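Local coordinates for glutamic acid/alanine-rich protein (Trypanosoma congolense, PDB 2Y44) that is a surface protein of the parasite that probably contributes to its coat, with an elongated helical ectodomain, at residues D80-A85 / S165-D169. Sequence-based numbering, arbitrary orientation.
Sequences DARKHA and SLEDD
This contact belongs to the helical bundle of the GARP ectodomain, where helix 57-107 packs against helix 149-183. Residues 80-85 and 165-169 are each regular alpha-helix and run nearly antiparallel. Their local axes make an angle of 161° (signed crossing -161°) and approach to 9.5 Å. In register, Ala81 lies opposite Asp169, with CA atoms 6.0 Å apart. Having only a methyl side chain, Ala81 lets the carboxylate come close: Ala81 CA is 3.3 Å from Asp169 OD2.

The main polar link is a His-carboxylate hydrogen bond. His84 (chi1 m, chi2 156°) and Asp169 (chi1 m, chi2 -21°) both point their CA-to-CB bonds toward the opposite helix. His84 ND1 donates to Asp169 OD2 at 2.6 Å, with an N-H...O angle of 167°. The carboxylate oxygen sits at the ring edge, near its plane. Ser165, one turn before Asp169, places CB over one face of the same ring. This CH-pi contact measures 4.2 Å from Ser165 CB to the His84 ring centroid.

Beside this pair, on the side facing helix 18-53, the packing is apolar. Leu166 (chi1 m, chi2 t) leaves its backbone sideways, but its end comes nearer to residues 80-85. Leu166 CD2 lies 3.5 Å from Ala81 O, 3.8 Å from His84 CB and 4.1 Å from Ala85 CB. Helix 18-53 covers this side: Val29 touches Ala81, Val26 touches Ala85, and Ser22 touches both Ala85 and Leu166.

A buried Asp169 held by the partly exposed His84 is particular to this interface; alanines packed against a leucine are typical of antiparallel helices in a bundle.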
ATOM      1  N   ASP A  80       2.334 -12.210  -0.844  1.00 14.94           N
ATOM      2  CA  ASP A  80       3.021 -11.268   0.053  1.00 15.84           C
ATOM      3  C   ASP A  80       2.168 -10.004   0.298  1.00 14.89           C
ATOM      4  O   ASP A  80       2.045  -9.527   1.422  1.00 17.06           O
ATOM      5  CB  ASP A  80       4.364 -10.839  -0.584  1.00 14.42           C
ATOM      6  CG  ASP A  80       5.468 -11.887  -0.461  1.00 20.15           C
ATOM      7  OD1 ASP A  80       5.362 -12.842   0.336  1.00 22.64           O
ATOM      8  OD2 ASP A  80       6.459 -11.759  -1.213  1.00 20.71           O
ATOM      9  N   ALA A  81       1.598  -9.453  -0.773  1.00 14.27           N
ATOM     10  CA  ALA A  81       0.770  -8.259  -0.683  1.00 14.59           C
ATOM     11  C   ALA A  81      -0.424  -8.448   0.279  1.00 15.92           C
ATOM     12  O   ALA A  81      -0.698  -7.564   1.114  1.00 14.04           O
ATOM     13  CB  ALA A  81       0.316  -7.833  -2.074  1.00 16.21           C
ATOM     14  N   ARG A  82      -1.126  -9.589   0.172  1.00 15.95           N
ATOM     15  CA  ARG A  82      -2.315  -9.843   1.011  1.00 15.96           C
ATOM     16  C   ARG A  82      -1.899  -9.911   2.489  1.00 15.79           C
ATOM     17  O   ARG A  82      -2.601  -9.419   3.385  1.00 15.38           O
ATOM     18  CB  ARG A  82      -2.974 -11.172   0.605  1.00 16.39           C
ATOM     19  CG  ARG A  82      -3.761 -11.030  -0.684  1.00 19.52           C
ATOM     20  CD  ARG A  82      -4.076 -12.387  -1.274  1.00 21.09           C
ATOM     21  NE  ARG A  82      -5.082 -12.230  -2.323  1.00 25.84           N
ATOM     22  CZ  ARG A  82      -5.344 -13.128  -3.264  1.00 27.11           C
ATOM     23  NH1 ARG A  82      -4.717 -14.296  -3.282  1.00 29.59           N
ATOM     24  NH2 ARG A  82      -6.249 -12.845  -4.193  1.00 29.18           N
ATOM     25  N   LYS A  83      -0.719 -10.438   2.726  1.00 15.03           N
ATOM     26  CA  LYS A  83      -0.201 -10.544   4.095  1.00 14.46           C
ATOM     27  C   LYS A  83       0.180  -9.161   4.594  1.00 14.95           C
ATOM     28  O   LYS A  83      -0.141  -8.784   5.718  1.00 15.94           O
ATOM     29  CB  LYS A  83       1.011 -11.457   4.129  1.00 13.58           C
ATOM     30  CG  LYS A  83       0.687 -12.949   3.929  1.00 12.79           C
ATOM     31  CD  LYS A  83       1.986 -13.753   3.772  1.00 15.05           C
ATOM     32  CE  LYS A  83       1.723 -15.242   3.504  1.00 11.66           C
ATOM     33  NZ  LYS A  83       3.049 -15.983   3.325  1.00 14.69           N
ATOM     34  N   HIS A  84       0.907  -8.413   3.772  1.00 14.92           N
ATOM     35  CA  HIS A  84       1.301  -7.050   4.145  1.00 14.98           C
ATOM     36  C   HIS A  84       0.106  -6.150   4.405  1.00 15.21           C
ATOM     37  O   HIS A  84       0.102  -5.381   5.338  1.00 13.00           O
ATOM     38  CB  HIS A  84       2.195  -6.447   3.084  1.00 14.31           C
ATOM     39  CG  HIS A  84       3.483  -7.185   2.903  1.00 16.85           C
ATOM     40  ND1 HIS A  84       4.207  -7.150   1.731  1.00 14.01           N
ATOM     41  CD2 HIS A  84       4.172  -7.985   3.747  1.00 18.70           C
ATOM     42  CE1 HIS A  84       5.316  -7.850   1.882  1.00 14.25           C
ATOM     43  NE2 HIS A  84       5.299  -8.401   3.084  1.00 20.96           N
ATOM     44  N   ALA A  85      -0.939  -6.322   3.618  1.00 13.10           N
ATOM     45  CA  ALA A  85      -2.134  -5.505   3.776  1.00 13.28           C
ATOM     46  C   ALA A  85      -2.839  -5.846   5.095  1.00 14.48           C
ATOM     47  O   ALA A  85      -3.269  -4.931   5.824  1.00 15.57           O
ATOM     48  CB  ALA A  85      -3.061  -5.750   2.593  1.00 15.16           C
ATOM     49  N   SER A 165       6.184  -1.384   2.424  1.00 15.16           N
ATOM     50  CA  SER A 165       6.164  -2.807   1.984  1.00 17.53           C
ATOM     51  C   SER A 165       5.162  -2.958   0.877  1.00 16.28           C
ATOM     52  O   SER A 165       5.438  -3.640  -0.109  1.00 17.04           O
ATOM     53  CB  SER A 165       5.829  -3.787   3.106  1.00 18.31           C
ATOM     54  OG  SER A 165       6.899  -3.899   4.021  1.00 24.89           O
ATOM     55  N   LEU A 166       3.959  -2.386   1.064  1.00 14.39           N
ATOM     56  CA  LEU A 166       2.911  -2.575   0.042  1.00 14.32           C
ATOM     57  C   LEU A 166       3.284  -1.820  -1.229  1.00 15.18           C
ATOM     58  O   LEU A 166       3.044  -2.295  -2.344  1.00 15.17           O
ATOM     59  CB  LEU A 166       1.566  -2.036   0.552  1.00 15.44           C
ATOM     60  CG  LEU A 166       0.899  -2.993   1.519  1.00 16.53           C
ATOM     61  CD1 LEU A 166      -0.155  -2.246   2.352  1.00 17.76           C
ATOM     62  CD2 LEU A 166       0.288  -4.189   0.721  1.00 17.44           C
ATOM     63  N   GLU A 167       3.944  -0.671  -1.065  1.00 15.70           N
ATOM     64  CA  GLU A 167       4.407   0.113  -2.229  1.00 17.48           C
ATOM     65  C   GLU A 167       5.470  -0.674  -2.972  1.00 16.02           C
ATOM     66  O   GLU A 167       5.459  -0.708  -4.198  1.00 18.64           O
ATOM     67  CB  GLU A 167       4.944   1.494  -1.811  1.00 19.66           C
ATOM     68  CG  GLU A 167       3.840   2.476  -1.424  1.00 17.06           C
ATOM     69  CD  GLU A 167       4.346   3.618  -0.545  1.00 19.62           C
ATOM     70  OE1 GLU A 167       5.553   3.637  -0.203  1.00 18.02           O
ATOM     71  OE2 GLU A 167       3.515   4.484  -0.195  1.00 19.90           O
ATOM     72  N   ASP A 168       6.336  -1.364  -2.234  1.00 16.56           N
ATOM     73  CA  ASP A 168       7.355  -2.213  -2.886  1.00 16.64           C
ATOM     74  C   ASP A 168       6.668  -3.387  -3.559  1.00 14.93           C
ATOM     75  O   ASP A 168       6.995  -3.763  -4.678  1.00 17.09           O
ATOM     76  CB  ASP A 168       8.380  -2.746  -1.901  1.00 17.77           C
ATOM     77  CG  ASP A 168       9.552  -3.436  -2.598  1.00 25.79           C
ATOM     78  OD1 ASP A 168      10.219  -2.790  -3.443  1.00 33.17           O
ATOM     79  OD2 ASP A 168       9.767  -4.638  -2.353  1.00 32.50           O
ATOM     80  N   ASP A 169       5.675  -3.957  -2.892  1.00 14.14           N
ATOM     81  CA  ASP A 169       4.914  -5.032  -3.528  1.00 14.25           C
ATOM     82  C   ASP A 169       4.331  -4.603  -4.893  1.00 14.23           C
ATOM     83  O   ASP A 169       4.481  -5.335  -5.896  1.00 16.24           O
ATOM     84  CB  ASP A 169       3.756  -5.439  -2.629  1.00 13.48           C
ATOM     85  CG  ASP A 169       4.185  -6.124  -1.384  1.00 17.72           C
ATOM     86  OD1 ASP A 169       5.317  -6.656  -1.321  1.00 20.44           O
ATOM     87  OD2 ASP A 169       3.317  -6.196  -0.511  1.00 17.97           O
TER